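Local coordinates for protein CRISPR-associated endoribonuclease Cas2 2 (Sulfolobus solfataricus, PDB 3EXC) that cuts single-stranded RNA as a magnesium-dependent endoribonuclease of the CRISPR antiviral defence, working as a homodimer that joins a Cas1 homodimer, at residues R18-N23 and K55-T60; N24-G29 and S36-D41. The protein carries 2 engineered substitutions. All coordinates share one frame; numbering follows the deposited sequence.

Contact 1: residues R18-N23 and K55-T60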
loop_
_atom_site.group_PDB
_atom_site.type_symbol
_atom_site.label_atom_id
_atom_site.label_comp_id
_atom_site.label_asym_id
_atom_site.label_seq_id
_atom_site.Cartn_x
_atom_site.Cartn_y
_atom_site.Cartn_z
ATOM N N ARG A 18 14.946 2.134 -3.956
ATOM C CA ARG A 18 13.732 2.683 -3.354
ATOM C C ARG A 18 13.583 4.199 -3.560
ATOM O O ARG A 18 12.516 4.682 -3.896
ATOM C CB ARG A 18 13.551 2.337 -1.862
ATOM C CG ARG A 18 12.276 2.979 -1.192
ATOM C CD ARG A 18 11.765 2.274 0.086
ATOM N NE ARG A 18 12.899 2.216 0.983
ATOM C CZ ARG A 18 13.815 1.241 0.950
ATOM N NH1 ARG A 18 13.653 0.240 0.098
ATOM N NH2 ARG A 18 14.875 1.241 1.761
ATOM N N ASN A 19 14.628 4.991 -3.392
ATOM C CA ASN A 19 14.341 6.395 -3.611
ATOM C C ASN A 19 14.484 6.902 -5.022
ATOM O O ASN A 19 13.891 7.928 -5.326
ATOM C CB ASN A 19 15.078 7.282 -2.654
ATOM C CG ASN A 19 16.436 6.834 -2.427
ATOM O OD1 ASN A 19 17.091 7.314 -1.507
ATOM N ND2 ASN A 19 16.906 5.896 -3.255
ATOM N N LYS A 20 15.224 6.200 -5.887
ATOM C CA LYS A 20 15.048 6.411 -7.320
ATOM C C LYS A 20 13.571 6.271 -7.702
ATOM O O LYS A 20 13.027 7.113 -8.415
ATOM C CB LYS A 20 15.834 5.401 -8.084
ATOM C CG LYS A 20 16.052 5.775 -9.544
ATOM C CD LYS A 20 17.019 4.772 -10.250
ATOM C CE LYS A 20 17.841 5.435 -11.290
ATOM N NZ LYS A 20 18.892 4.520 -11.797
ATOM N N LEU A 21 12.921 5.210 -7.225
ATOM C CA LEU A 21 11.479 4.967 -7.527
ATOM C C LEU A 21 10.598 6.069 -6.954
ATOM O O LEU A 21 9.830 6.645 -7.684
ATOM C CB LEU A 21 11.027 3.595 -7.011
ATOM C CG LEU A 21 9.578 3.222 -7.331
ATOM C CD1 LEU A 21 9.373 3.090 -8.817
ATOM C CD2 LEU A 21 9.226 1.921 -6.625
ATOM N N ALA A 22 10.788 6.409 -5.673
ATOM C CA ALA A 22 10.053 7.512 -5.015
ATOM C C ALA A 22 10.227 8.773 -5.833
ATOM O O ALA A 22 9.251 9.463 -6.108
ATOM C CB ALA A 22 10.513 7.741 -3.589
ATOM N N ASN A 23 11.456 9.043 -6.266
ATOM C CA ASN A 23 11.749 10.260 -7.050
ATOM C C ASN A 23 11.015 10.269 -8.358
ATOM O O ASN A 23 10.489 11.310 -8.768
ATOM C CB ASN A 23 13.252 10.417 -7.372
ATOM C CG ASN A 23 14.069 10.855 -6.173
ATOM O OD1 ASN A 23 13.513 11.175 -5.095
ATOM N ND2 ASN A 23 15.391 10.817 -6.318
ATOM N N LYS A 55 9.234 -1.070 -13.719
ATOM C CA LYS A 55 10.036 -2.256 -14.140
ATOM C C LYS A 55 11.555 -1.965 -14.323
ATOM O O LYS A 55 12.421 -2.818 -14.010
ATOM C CB LYS A 55 9.500 -2.891 -15.434
ATOM C CG LYS A 55 8.124 -3.576 -15.358
ATOM C CD LYS A 55 7.793 -4.244 -16.724
ATOM C CE LYS A 55 6.445 -4.968 -16.624
ATOM N NZ LYS A 55 6.508 -6.351 -15.974
ATOM N N LEU A 56 11.871 -0.772 -14.821
ATOM C CA LEU A 56 13.259 -0.435 -15.133
ATOM C C LEU A 56 14.008 -0.184 -13.837
ATOM O O LEU A 56 15.199 -0.475 -13.752
ATOM C CB LEU A 56 13.317 0.766 -16.057
ATOM C CG LEU A 56 12.816 0.613 -17.512
ATOM C CD1 LEU A 56 12.792 1.906 -18.328
ATOM C CD2 LEU A 56 13.635 -0.379 -18.308
ATOM N N ILE A 57 13.316 0.292 -12.805
ATOM C CA ILE A 57 14.002 0.684 -11.577
ATOM C C ILE A 57 14.143 -0.468 -10.581
ATOM O O ILE A 57 15.170 -0.620 -9.948
ATOM C CB ILE A 57 13.283 1.889 -10.853
ATOM C CG1 ILE A 57 13.478 3.178 -11.661
ATOM C CG2 ILE A 57 13.858 2.093 -9.389
ATOM C CD1 ILE A 57 12.497 4.279 -11.240
ATOM N N VAL A 58 13.076 -1.228 -10.369
ATOM C CA VAL A 58 13.140 -2.195 -9.298
ATOM C C VAL A 58 13.810 -3.473 -9.809
ATOM O O VAL A 58 13.833 -3.714 -11.038
ATOM C CB VAL A 58 11.730 -2.522 -8.742
ATOM C CG1 VAL A 58 11.034 -1.194 -8.299
ATOM C CG2 VAL A 58 10.912 -3.346 -9.755
ATOM N N ASP A 59 14.333 -4.282 -8.872
ATOM C CA ASP A 59 14.795 -5.661 -9.164
ATOM C C ASP A 59 13.580 -6.554 -9.184
ATOM O O ASP A 59 13.023 -6.870 -8.180
ATOM C CB ASP A 59 15.772 -6.131 -8.087
ATOM C CG ASP A 59 16.281 -7.570 -8.302
ATOM O OD1 ASP A 59 15.603 -8.465 -8.924
ATOM O OD2 ASP A 59 17.391 -7.802 -7.770
ATOM N N THR A 60 13.196 -6.975 -10.360
ATOM C CA THR A 60 12.047 -7.849 -10.577
ATOM C C THR A 60 12.096 -9.295 -10.036
ATOM O O THR A 60 11.055 -9.988 -9.967
ATOM C CB THR A 60 11.822 -7.820 -12.047
ATOM O OG1 THR A 60 11.073 -6.627 -12.286
ATOM C CG2 THR A 60 11.110 -9.090 -12.616
#
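The flat group at the centre of this contact is the peptide joining Lys-20 to Leu-21, since the side chains that meet here are all aliphatic. Ile-57 covers one side of that peptide with two of its branches: the CG2 methyl stands 3.9 Å from Leu-21 N, and the CD1 methyl lies 4.0 Å from Lys-20 O. Both methyls lie on the same side of the plane through the peptide atoms. With CG2 anti to its own backbone N and CG1 beside that N (chi1 -71°), Ile-57 presents both branches to the helix at once, and CD1 continues along the extended chain to reach Leu-21 CA at 3.9 Å.

The flanks are filled from helix 15-27. Leu-21 meets the isoleucine through CB, 4.0 Å from Ile-57 CG2, while one terminal methyl, CD1, comes within 4.1 Å of Ile-57 CD1. Its other methyl, CD2, turns to Val-58 CG1 at 4.0 Å. Lys-20 lays its methylene chain across the exposed flank, its CD 4.1 Å from Ile-57 CG1, so it contributes carbon rather than charge.

Ile-57 ends helix 47-57, and Val-58 is the first residue to leave helical angles (psi 159°), which turns the chain beyond it off the helical path. Val-58 also packs on Val-12 and on Ile-81 of the second subunit, and Leu-21 on Tyr-10. The contact thus joins the two helices that lie on the sheet of this ferredoxin-like fold and, through Val-58, reaches the second subunit.

Side chains meet carbon to carbon, the isoleucine methyls rest also against peptide N and O, and the two segments share no hydrogen bond. This implies cohesion by shape and burial of hydrocarbon, without a directional bond to fix the spacing of the helices.

Contact 2: residues N24-G29 and S36-D41; sequences NLKKLG and SAFEGD
Helix-on-sheet packing in the core of the ferredoxin-like fold brings Leu-25, on the last turns of helix 15-27, over the ring of Phe-38 on strand 37-41. Leu-25 CB sits 4.0 Å from the Phe-38 ring centroid and only 12° off the ring normal, which identifies a CH-pi contact over the face. On the same side of the ring as CB, and with the leucine chain extended at chi2 (178°), the CD1 methyl of Leu-25 stands over the rim beside Phe-38 CD2 at 3.6 Å. Lys-26 approaches differently: its CG lies at the ring edge, close to the ring plane, 3.8 Å from Phe-38 CE1. Ala-22 and Tyr-10 also pack against Phe-38, and Leu-50 of helix 47-57 packs on Leu-25.

Beyond the ring, the helix closes in a Schellman motif. Gly-29, at positive phi (80°), is its C-prime residue, and Gly-29 N bonds Lys-26 O at 2.7 Å. The turn carries Gly-29 O towards the strand, where water 1 links the two segments: it donates to Gly-29 O at 3.2 Å and accepts from Asp-41 N at 2.9 Å.

Two kinds of chemistry therefore work side by side: a buried aromatic face covered by leucine hydrocarbon, and a water that gives the end of the helix and the strand a polar link without direct bonding.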
loop_
_atom_site.group_PDB
_atom_site.type_symbol
_atom_site.label_atom_id
_atom_site.label_comp_id
_atom_site.label_asym_id
_atom_site.label_seq_id
_atom_site.Cartn_x
_atom_site.Cartn_y
_atom_site.Cartn_z
ATOM N N ASN A 24 11.020 9.116 -9.028
ATOM C CA ASN A 24 10.312 8.998 -10.307
ATOM C C ASN A 24 8.799 9.007 -10.266
ATOM O O ASN A 24 8.141 9.609 -11.117
ATOM C CB ASN A 24 10.831 7.827 -11.081
ATOM C CG ASN A 24 12.113 8.189 -11.813
ATOM O OD1 ASN A 24 13.232 8.034 -11.267
ATOM N ND2 ASN A 24 11.952 8.769 -13.022
ATOM N N LEU A 25 8.248 8.346 -9.274
ATOM C CA LEU A 25 6.810 8.489 -8.978
ATOM C C LEU A 25 6.394 9.980 -8.727
ATOM O O LEU A 25 5.363 10.389 -9.220
ATOM C CB LEU A 25 6.403 7.541 -7.806
ATOM C CG LEU A 25 6.669 6.035 -7.928
ATOM C CD1 LEU A 25 6.229 5.312 -6.644
ATOM C CD2 LEU A 25 5.910 5.506 -9.119
ATOM N N LYS A 26 7.172 10.784 -7.985
ATOM C CA LYS A 26 6.819 12.201 -7.834
ATOM C C LYS A 26 6.845 12.845 -9.229
ATOM O O LYS A 26 5.920 13.569 -9.600
ATOM C CB LYS A 26 7.786 12.982 -6.932
ATOM C CG LYS A 26 7.721 12.601 -5.481
ATOM C CD LYS A 26 8.845 13.360 -4.710
ATOM C CE LYS A 26 9.574 12.491 -3.587
ATOM N NZ LYS A 26 8.860 12.270 -2.250
ATOM N N LYS A 27 7.888 12.557 -10.019
ATOM C CA LYS A 27 8.038 13.209 -11.320
ATOM C C LYS A 27 6.831 12.979 -12.207
ATOM O O LYS A 27 6.434 13.890 -12.931
ATOM C CB LYS A 27 9.314 12.772 -12.053
ATOM C CG LYS A 27 10.630 13.355 -11.507
ATOM C CD LYS A 27 11.873 12.811 -12.293
ATOM C CE LYS A 27 11.515 12.321 -13.713
ATOM N NZ LYS A 27 12.591 12.633 -14.734
ATOM N N LEU A 28 6.249 11.779 -12.150
ATOM C CA LEU A 28 5.068 11.467 -12.968
ATOM C C LEU A 28 3.804 12.084 -12.367
ATOM O O LEU A 28 2.679 11.690 -12.767
ATOM C CB LEU A 28 4.845 9.940 -13.104
ATOM C CG LEU A 28 5.941 8.992 -13.598
ATOM C CD1 LEU A 28 5.376 7.638 -13.826
ATOM C CD2 LEU A 28 6.538 9.481 -14.862
ATOM N N GLY A 29 3.978 12.939 -11.341
ATOM C CA GLY A 29 2.856 13.536 -10.575
ATOM C C GLY A 29 2.128 12.738 -9.470
ATOM O O GLY A 29 1.096 13.190 -8.943
ATOM N N SER A 36 6.167 3.833 1.684
ATOM C CA SER A 36 6.358 3.089 0.414
ATOM C C SER A 36 5.061 3.041 -0.401
ATOM O O SER A 36 4.707 1.996 -0.910
ATOM C CB SER A 36 6.928 1.688 0.707
ATOM O OG SER A 36 8.309 1.770 1.071
ATOM N N ALA A 37 4.348 4.168 -0.485
ATOM C CA ALA A 37 3.050 4.175 -1.151
ATOM C C ALA A 37 2.824 5.567 -1.681
ATOM O O ALA A 37 3.182 6.545 -1.057
ATOM C CB ALA A 37 1.950 3.755 -0.165
ATOM N N PHE A 38 2.271 5.643 -2.864
ATOM C CA PHE A 38 1.974 6.908 -3.519
ATOM C C PHE A 38 0.561 6.791 -4.082
ATOM O O PHE A 38 0.101 5.655 -4.318
ATOM C CB PHE A 38 2.925 7.100 -4.711
ATOM C CG PHE A 38 4.236 7.716 -4.351
ATOM C CD1 PHE A 38 4.496 9.033 -4.684
ATOM C CD2 PHE A 38 5.208 6.967 -3.668
ATOM C CE1 PHE A 38 5.754 9.617 -4.340
ATOM C CE2 PHE A 38 6.440 7.503 -3.282
ATOM C CZ PHE A 38 6.733 8.824 -3.617
ATOM N N GLU A 39 -0.123 7.910 -4.287
ATOM C CA GLU A 39 -1.425 7.899 -5.008
ATOM C C GLU A 39 -1.431 9.002 -6.037
ATOM O O GLU A 39 -0.655 9.966 -5.918
ATOM C CB GLU A 39 -2.652 8.043 -4.051
ATOM C CG GLU A 39 -2.535 9.252 -3.073
ATOM C CD GLU A 39 -3.031 10.605 -3.644
ATOM O OE1 GLU A 39 -3.740 10.550 -4.699
ATOM O OE2 GLU A 39 -2.736 11.695 -3.021
ATOM N N GLY A 40 -2.273 8.891 -7.062
ATOM C CA GLY A 40 -2.288 9.933 -8.055
ATOM C C GLY A 40 -3.505 9.695 -8.895
ATOM O O GLY A 40 -4.206 8.732 -8.663
ATOM N N ASP A 41 -3.752 10.570 -9.849
ATOM C CA ASP A 41 -4.881 10.449 -10.703
ATOM C C ASP A 41 -4.450 9.818 -12.013
ATOM O O ASP A 41 -3.386 10.134 -12.551
ATOM C CB ASP A 41 -5.494 11.829 -10.990
ATOM C CG ASP A 41 -5.870 12.647 -9.690
ATOM O OD1 ASP A 41 -6.297 12.100 -8.636
ATOM O OD2 ASP A 41 -5.763 13.906 -9.763
HETATM O O HOH W 1 -1.443 12.127 -10.529
#

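How the contacts relate
Contact 1 and contact 2 use successive parts of helix 15-27, and their centres lie 12 Å apart. Along the chain the order is 18-23, 24-29, 36-41 and 55-60, so both segments of contact 2 fall between those of contact 1. One joins helix to helix, the other helix to sheet; together they tie helix 15-27 to strand 37-41 and to helix 47-57, which follows that strand. They also meet directly, Ala-22 O lying 3.6 Å from Phe-38 CZ. The shared helix therefore connects the sheet, whose strand 5-11 carries the predicted magnesium ligand Asp-11, with the second helix of the fold.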